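Local coordinates for GTPase-activating protein BEM3 (Saccharomyces cerevisiae S288C, PDB 6FSF) that stimulates GTP hydrolysis by CDC42 and, less efficiently, RHO1, and binds phosphatidylinositol 3-phosphate, here seen as its tandem PX and PH domains, at residues A[51-56]-A[122-127]; A[22-27]-A[38-43]; A[58-63]-A[77-82]. All blocks are in the same frame, centred on the assembly; numbering follows the deposited sequence.

Contact 1 of 3, residues A[51-56]-A[122-127]; sequences FKFSKS and AQFIST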
# COMPACT_ATOMS: atom_id res chain seq x y z
N PHE A 51 11.64 -10.05 -3.97
CA PHE A 51 10.86 -9.52 -5.09
C PHE A 51 9.61 -8.85 -4.56
O PHE A 51 9.27 -8.96 -3.38
CB PHE A 51 10.51 -10.63 -6.10
CG PHE A 51 9.69 -11.75 -5.52
CD1 PHE A 51 10.30 -12.83 -4.90
CD2 PHE A 51 8.31 -11.73 -5.60
CE1 PHE A 51 9.55 -13.87 -4.37
CE2 PHE A 51 7.55 -12.76 -5.07
CZ PHE A 51 8.18 -13.83 -4.45
N LYS A 52 8.92 -8.14 -5.46
CA LYS A 52 7.62 -7.56 -5.18
C LYS A 52 6.63 -8.01 -6.24
O LYS A 52 7.01 -8.40 -7.35
CB LYS A 52 7.66 -6.02 -5.15
CG LYS A 52 8.74 -5.43 -4.28
CD LYS A 52 8.61 -3.91 -4.25
CE LYS A 52 9.90 -3.24 -3.80
NZ LYS A 52 11.01 -3.56 -4.75
N PHE A 53 5.34 -7.93 -5.90
CA PHE A 53 4.29 -8.20 -6.87
C PHE A 53 3.09 -7.32 -6.54
O PHE A 53 3.01 -6.73 -5.46
CB PHE A 53 3.91 -9.68 -6.91
CG PHE A 53 3.36 -10.21 -5.61
CD1 PHE A 53 2.00 -10.28 -5.40
CD2 PHE A 53 4.21 -10.65 -4.61
CE1 PHE A 53 1.48 -10.77 -4.21
CE2 PHE A 53 3.71 -11.14 -3.42
CZ PHE A 53 2.34 -11.20 -3.22
N SER A 54 2.16 -7.24 -7.49
CA SER A 54 1.02 -6.35 -7.39
C SER A 54 -0.25 -7.13 -7.69
O SER A 54 -0.29 -7.90 -8.65
CB SER A 54 1.16 -5.17 -8.35
OG SER A 54 0.04 -4.30 -8.25
N LYS A 55 -1.28 -6.94 -6.87
CA LYS A 55 -2.55 -7.61 -7.05
C LYS A 55 -3.68 -6.63 -6.79
O LYS A 55 -3.61 -5.84 -5.84
CB LYS A 55 -2.70 -8.82 -6.12
CG LYS A 55 -1.63 -9.87 -6.26
CD LYS A 55 -1.78 -10.66 -7.55
CE LYS A 55 -0.74 -11.75 -7.65
NZ LYS A 55 -0.92 -12.60 -8.86
N SER A 56 -4.71 -6.67 -7.63
CA SER A 56 -5.93 -5.95 -7.33
C SER A 56 -6.64 -6.61 -6.15
O SER A 56 -6.39 -7.77 -5.81
CB SER A 56 -6.86 -5.91 -8.54
OG SER A 56 -7.45 -7.18 -8.77
N ALA A 122 1.55 -20.48 -4.30
CA ALA A 122 2.86 -20.24 -4.90
C ALA A 122 2.73 -19.57 -6.26
O ALA A 122 3.46 -18.62 -6.57
CB ALA A 122 3.63 -21.55 -5.02
N GLN A 123 1.79 -20.04 -7.08
CA GLN A 123 1.54 -19.40 -8.37
C GLN A 123 1.07 -17.96 -8.17
O GLN A 123 1.36 -17.09 -8.99
CB GLN A 123 0.50 -20.19 -9.16
CG GLN A 123 0.93 -21.59 -9.55
CD GLN A 123 -0.20 -22.39 -10.17
OE1 GLN A 123 -1.37 -22.02 -10.05
NE2 GLN A 123 0.15 -23.48 -10.83
N PHE A 124 0.33 -17.71 -7.09
CA PHE A 124 -0.17 -16.36 -6.82
C PHE A 124 0.98 -15.37 -6.69
O PHE A 124 0.99 -14.33 -7.37
CB PHE A 124 -1.02 -16.39 -5.55
CG PHE A 124 -1.71 -15.09 -5.24
CD1 PHE A 124 -2.87 -14.73 -5.91
CD2 PHE A 124 -1.21 -14.25 -4.26
CE1 PHE A 124 -3.51 -13.54 -5.62
CE2 PHE A 124 -1.85 -13.06 -3.96
CZ PHE A 124 -3.00 -12.70 -4.64
N ILE A 125 1.97 -15.67 -5.84
CA ILE A 125 3.07 -14.74 -5.61
C ILE A 125 4.14 -14.80 -6.69
O ILE A 125 5.08 -13.99 -6.66
CB ILE A 125 3.74 -15.00 -4.25
CG1 ILE A 125 4.48 -16.34 -4.25
CG2 ILE A 125 2.70 -14.98 -3.13
CD1 ILE A 125 5.22 -16.64 -2.96
N SER A 126 4.03 -15.73 -7.64
CA SER A 126 4.98 -15.84 -8.74
C SER A 126 4.50 -15.14 -10.01
O SER A 126 5.12 -15.30 -11.06
CB SER A 126 5.27 -17.32 -9.05
OG SER A 126 5.89 -17.95 -7.95
N THR A 127 3.42 -14.37 -9.92
CA THR A 127 2.86 -13.65 -11.05
C THR A 127 2.72 -12.17 -10.69
O THR A 127 2.80 -11.79 -9.52
CB THR A 127 1.50 -14.22 -11.48
OG1 THR A 127 0.68 -14.43 -10.33
CG2 THR A 127 1.69 -15.54 -12.22
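K55 and F124 carry the tight part of this contact, where the aliphatic chain of the lysine lies over the flat face of the phenylalanine. The two side chains slide past each other in opposite directions. K55 CE stands 3.8 Å above the centre of the F124 ring, a CH-pi contact, and CG comes to 3.5 Å from F124 CZ. A bend at chi2 (-72°) turns CD across the ring. Beyond it, NZ remains over the same face, 4.4 Å from the ring centroid, as a cation-pi partner. A lysine suits this buried place because its methylenes pack like a hydrocarbon while its ammonium meets oxygens: NZ gives a hydrogen bond of 2.8 Å to T127 OG1, a weak one to F124 O, and a salt bridge to D128 just beyond. The F124 carbonyl, in the last turn of the helix, and the D128 carboxylate would be expected to favour a positive charge there.

Strand 49-55 belongs to the small antiparallel sheet of the PX domain, and helix 115-125 packs against its face bearing F51, F53 and K55. Of the two strand phenylalanines, F53 is the buried one. I125 CA sits almost squarely above its ring, 4.2 Å from the centroid, while I125 CG2 touches F53 CZ at 3.8 Å. F53 CB, lower on the side chain, meets T127 O at 3.5 Å.

Toward F51 the packing becomes looser and the protein surface nearer. F51 CE2 approaches I125 O obliquely, but the nearest side-chain pair, F51 CZ and I125 CD1, is 4.3 Å apart. This partly exposed ring also meets F10 edge-to-face. T127 is also partly exposed, at the margin beside the ammonium of K55.

Contact 2 of 3, residues A[22-27]-A[38-43]; sequences EVLSTL and LIAIID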
# COMPACT_ATOMS: atom_id res chain seq x y z
N GLU A 22 5.50 -8.14 3.57
CA GLU A 22 5.22 -6.77 3.99
C GLU A 22 4.38 -6.11 2.92
O GLU A 22 4.85 -5.90 1.80
CB GLU A 22 6.51 -5.99 4.23
CG GLU A 22 6.26 -4.59 4.79
CD GLU A 22 7.54 -3.80 4.99
OE1 GLU A 22 8.63 -4.34 4.69
OE2 GLU A 22 7.46 -2.64 5.44
N VAL A 23 3.12 -5.81 3.25
CA VAL A 23 2.26 -5.05 2.36
C VAL A 23 2.76 -3.61 2.37
O VAL A 23 2.69 -2.92 3.39
CB VAL A 23 0.79 -5.13 2.79
CG1 VAL A 23 -0.10 -4.38 1.81
CG2 VAL A 23 0.36 -6.58 2.91
N LEU A 24 3.30 -3.15 1.23
CA LEU A 24 3.91 -1.83 1.16
C LEU A 24 2.92 -0.73 0.82
O LEU A 24 3.12 0.42 1.23
CB LEU A 24 5.04 -1.83 0.12
CG LEU A 24 6.22 -2.79 0.36
CD1 LEU A 24 7.20 -2.72 -0.80
CD2 LEU A 24 6.92 -2.48 1.67
N SER A 25 1.84 -1.05 0.11
CA SER A 25 0.91 -0.04 -0.37
C SER A 25 -0.35 -0.71 -0.89
O SER A 25 -0.34 -1.87 -1.31
CB SER A 25 1.53 0.82 -1.48
OG SER A 25 0.57 1.70 -2.04
N THR A 26 -1.45 0.05 -0.84
CA THR A 26 -2.69 -0.29 -1.53
C THR A 26 -3.11 0.81 -2.50
O THR A 26 -4.28 0.87 -2.90
CB THR A 26 -3.81 -0.57 -0.52
OG1 THR A 26 -4.15 0.63 0.18
CG2 THR A 26 -3.38 -1.63 0.48
N LEU A 27 -2.17 1.68 -2.87
CA LEU A 27 -2.41 2.75 -3.85
C LEU A 27 -1.49 2.62 -5.05
O LEU A 27 -1.31 3.59 -5.80
CB LEU A 27 -2.24 4.12 -3.20
CG LEU A 27 -3.13 4.41 -1.99
CD1 LEU A 27 -2.82 5.79 -1.44
CD2 LEU A 27 -4.60 4.30 -2.37
N LEU A 38 0.53 -3.57 -3.44
CA LEU A 38 1.93 -3.91 -3.63
C LEU A 38 2.43 -4.68 -2.41
O LEU A 38 2.30 -4.21 -1.27
CB LEU A 38 2.77 -2.66 -3.84
CG LEU A 38 4.26 -2.87 -4.15
CD1 LEU A 38 4.43 -3.54 -5.51
CD2 LEU A 38 5.02 -1.56 -4.09
N ILE A 39 3.01 -5.85 -2.64
CA ILE A 39 3.41 -6.77 -1.58
C ILE A 39 4.86 -7.16 -1.79
O ILE A 39 5.26 -7.53 -2.90
CB ILE A 39 2.51 -8.02 -1.54
CG1 ILE A 39 1.06 -7.63 -1.29
CG2 ILE A 39 3.01 -9.00 -0.48
CD1 ILE A 39 0.09 -8.75 -1.53
N ALA A 40 5.65 -7.11 -0.72
CA ALA A 40 7.06 -7.47 -0.77
C ALA A 40 7.28 -8.82 -0.09
O ALA A 40 6.73 -9.09 0.98
CB ALA A 40 7.92 -6.40 -0.10
N ILE A 41 8.09 -9.66 -0.73
CA ILE A 41 8.47 -10.96 -0.20
C ILE A 41 9.93 -10.89 0.22
O ILE A 41 10.79 -10.47 -0.57
CB ILE A 41 8.24 -12.09 -1.22
CG1 ILE A 41 6.75 -12.25 -1.51
CG2 ILE A 41 8.83 -13.39 -0.72
CD1 ILE A 41 5.96 -12.72 -0.31
N ILE A 42 10.21 -11.28 1.46
CA ILE A 42 11.51 -11.05 2.09
C ILE A 42 12.04 -12.37 2.63
O ILE A 42 11.31 -13.12 3.28
CB ILE A 42 11.40 -10.01 3.22
CG1 ILE A 42 11.12 -8.62 2.63
CG2 ILE A 42 12.67 -9.99 4.06
CD1 ILE A 42 10.16 -7.79 3.45
N ASP A 43 13.31 -12.66 2.34
CA ASP A 43 13.96 -13.83 2.91
C ASP A 43 14.21 -13.62 4.40
O ASP A 43 14.81 -12.61 4.79
CB ASP A 43 15.28 -14.12 2.18
CG ASP A 43 16.04 -15.29 2.79
OD1 ASP A 43 17.11 -15.06 3.39
OD2 ASP A 43 15.56 -16.44 2.67
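E22 and A40 face each other as an antiparallel hydrogen-bonded pair, joined by backbone bonds in both directions. Of the two, A40 N to E22 O is the straighter, 2.9 Å long with an N-H...O angle of 165°. Further along, V23 and I39 form a non-hydrogen-bonded pair, their CA atoms 4.5 Å apart. The pattern then slips by one residue. L38 O receives L24 N at 2.9 Å and S25 N in a weak bond at 3.5 Å, while L38 N gives its proton to S25 O at 2.9 Å.

Apolar contacts flank this backbone network. L24 CD1 reaches both A40 CB, at 3.8 Å, and L38 CD2, at 4.1 Å; the small alanine leaves room for the leucine branch to lie over it. V23 and I39 put beta-branched side chains, well suited to extended strands, on the opposite face of the sheet, where I39 also meets F53 and Y104. At the exposed end, I42 CD1 rests 4.1 Å from E22 CB, and the extended glutamate carries its carboxylate on past the methyl.

Polar side chains mark the corner where the strand bends. S25 OG accepts L27 N in an ST turn and also bonds to E228 of the PH domain, whose carboxylate takes T26 N too, tying this corner to the neighbouring domain. Earlier on the strand, V23 N bonds to N101 of helix 90-107.

L24 and S25 set against L38 make a classic beta bulge, here within the hairpin of strands 19-29 and 35-43 that begins the PX-domain sheet.

Contact 3 of 3, residues A[58-63]-A[77-82]; sequences HKVREL and PTLPDR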
# COMPACT_ATOMS: atom_id res chain seq x y z
N HIS A 58 -9.61 -7.54 -6.12
CA HIS A 58 -10.40 -8.64 -6.66
C HIS A 58 -9.58 -9.93 -6.72
O HIS A 58 -10.08 -11.01 -6.38
CB HIS A 58 -10.92 -8.27 -8.05
CG HIS A 58 -11.65 -9.38 -8.73
ND1 HIS A 58 -12.88 -9.82 -8.31
CD2 HIS A 58 -11.32 -10.13 -9.80
CE1 HIS A 58 -13.28 -10.81 -9.10
NE2 HIS A 58 -12.35 -11.02 -10.01
N LYS A 59 -8.32 -9.84 -7.16
CA LYS A 59 -7.47 -11.03 -7.20
C LYS A 59 -7.21 -11.56 -5.80
O LYS A 59 -7.11 -12.78 -5.60
CB LYS A 59 -6.14 -10.71 -7.89
CG LYS A 59 -6.26 -10.26 -9.34
CD LYS A 59 -4.90 -10.34 -10.04
CE LYS A 59 -4.80 -9.38 -11.22
NZ LYS A 59 -4.12 -8.11 -10.85
N VAL A 60 -7.08 -10.67 -4.82
CA VAL A 60 -6.85 -11.09 -3.44
C VAL A 60 -8.04 -11.89 -2.94
O VAL A 60 -7.88 -12.96 -2.33
CB VAL A 60 -6.58 -9.86 -2.55
CG1 VAL A 60 -6.62 -10.24 -1.08
CG2 VAL A 60 -5.24 -9.23 -2.91
N ARG A 61 -9.26 -11.39 -3.17
CA ARG A 61 -10.45 -12.11 -2.74
C ARG A 61 -10.60 -13.43 -3.49
O ARG A 61 -11.11 -14.41 -2.93
CB ARG A 61 -11.69 -11.25 -2.94
CG ARG A 61 -11.62 -9.89 -2.27
CD ARG A 61 -12.95 -9.15 -2.39
NE ARG A 61 -12.86 -7.79 -1.84
CZ ARG A 61 -12.92 -7.50 -0.55
NH1 ARG A 61 -13.05 -8.47 0.34
NH2 ARG A 61 -12.83 -6.24 -0.15
N GLU A 62 -10.17 -13.47 -4.75
CA GLU A 62 -10.28 -14.70 -5.54
C GLU A 62 -9.47 -15.83 -4.92
O GLU A 62 -9.98 -16.94 -4.75
CB GLU A 62 -9.82 -14.43 -6.98
CG GLU A 62 -9.54 -15.70 -7.77
CD GLU A 62 -9.36 -15.42 -9.25
OE1 GLU A 62 -10.35 -15.01 -9.89
OE2 GLU A 62 -8.23 -15.59 -9.76
N LEU A 63 -8.21 -15.56 -4.57
CA LEU A 63 -7.41 -16.57 -3.90
C LEU A 63 -8.00 -16.93 -2.54
O LEU A 63 -7.98 -18.10 -2.13
CB LEU A 63 -5.97 -16.09 -3.74
CG LEU A 63 -5.06 -17.01 -2.91
CD1 LEU A 63 -4.81 -18.32 -3.64
CD2 LEU A 63 -3.76 -16.31 -2.57
N PRO A 77 -7.32 -16.36 8.23
CA PRO A 77 -7.58 -14.97 8.61
C PRO A 77 -8.64 -14.34 7.72
O PRO A 77 -9.08 -14.90 6.72
CB PRO A 77 -6.22 -14.29 8.43
CG PRO A 77 -5.52 -15.12 7.41
CD PRO A 77 -5.97 -16.53 7.65
N THR A 78 -9.05 -13.14 8.11
CA THR A 78 -10.17 -12.44 7.48
C THR A 78 -9.67 -11.24 6.69
O THR A 78 -8.86 -10.45 7.20
CB THR A 78 -11.19 -12.00 8.53
OG1 THR A 78 -11.64 -13.15 9.26
CG2 THR A 78 -12.38 -11.32 7.88
N LEU A 79 -10.15 -11.10 5.46
CA LEU A 79 -9.78 -9.99 4.61
C LEU A 79 -10.40 -8.69 5.11
O LEU A 79 -11.38 -8.71 5.86
CB LEU A 79 -10.21 -10.25 3.17
CG LEU A 79 -9.31 -11.13 2.31
CD1 LEU A 79 -9.85 -11.21 0.89
CD2 LEU A 79 -7.89 -10.58 2.31
N PRO A 80 -9.84 -7.54 4.73
CA PRO A 80 -10.48 -6.27 5.06
C PRO A 80 -11.84 -6.15 4.38
O PRO A 80 -12.07 -6.69 3.29
CB PRO A 80 -9.50 -5.22 4.53
CG PRO A 80 -8.64 -5.94 3.56
CD PRO A 80 -8.53 -7.34 4.07
N ASP A 81 -12.75 -5.44 5.05
CA ASP A 81 -14.12 -5.33 4.57
C ASP A 81 -14.17 -4.58 3.23
O ASP A 81 -13.29 -3.78 2.91
CB ASP A 81 -14.98 -4.61 5.61
CG ASP A 81 -16.46 -4.65 5.27
OD1 ASP A 81 -16.85 -5.47 4.42
OD2 ASP A 81 -17.22 -3.86 5.86
N ARG A 82 -15.22 -4.87 2.46
CA ARG A 82 -15.40 -4.22 1.17
C ARG A 82 -15.65 -2.72 1.30
O ARG A 82 -15.40 -1.98 0.35
CB ARG A 82 -16.56 -4.87 0.40
CG ARG A 82 -16.47 -6.39 0.32
CD ARG A 82 -17.61 -6.96 -0.50
NE ARG A 82 -17.46 -6.65 -1.92
CZ ARG A 82 -16.91 -7.48 -2.81
NH1 ARG A 82 -16.46 -8.66 -2.42
NH2 ARG A 82 -16.81 -7.12 -4.08
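R61, on helix 57-70, and R82, in the loop that follows it, stack their guanidinium groups, the centres 4.6 Å apart and the planes inclined by 29°. R61 has CG beside its backbone N, chi1 -55°, and then runs extended to NE, a straight arm that carries its flat end from the helix to the loop. R82 takes the other course: its chain bends at chi3 (70°), turning NE aside, and its guanidinium comes over R61 NE. R82 NH1 lies 3.5 Å from R61 CD and 3.7 Å from R61 NE. The methylene R82 CG sits over the R61 guanidinium itself, toward the rim. Stacking of flat groups allows two like charges to come close, and the repulsion is probably eased in part by solvent and by nearby acids such as D81, whose OD1 is 6.1 Å from R61 NH2, not in contact. Both arginines also touch crystal neighbours, which may influence how they lie.

The loop is the proline-rich segment that PX domains carry between their first two long helices, here helices 57-70 and 90-107. Its prolines favour an extended path, and this sets carbonyls alongside the helix: P80 O lies near the edge of the R61 guanidinium, 3.6 Å from NH2.

Deeper in, L79 is the loop's hydrophobic anchor. Its CD1 branch reaches the helix, 3.8 Å from R61 CA. The other branch, CD2, meets V60 CG1 at 3.6 Å, the two side chains crossing obliquely. A compact valine gives the leucine a methyl to pack against on the helix flank. V60 and L79 rest respectively on Y104 and Y103 of helix 90-107, and R61 and P80 both touch F85.

In the fold
All three contacts belong to the PX domain. Along the chain contact 2 closes first, within the hairpin of strands 19-29 and 35-43; contact 1 then opens on the next strand, 49-55, and contact 3 is nested inside the long, largely helical excursion that contact 1 closes. The centres of contacts 1 and 2 lie about 10 Å apart, and their strands are bonded neighbours in one sheet. Contact 3 has its centre about 15 Å from each of the others; helix 57-70 touches contact 1 through K59, V60 and L63, whereas contacts 2 and 3 do not touch. Together they join sheet, helices and proline-rich loop into the compact domain that precedes the PH domain.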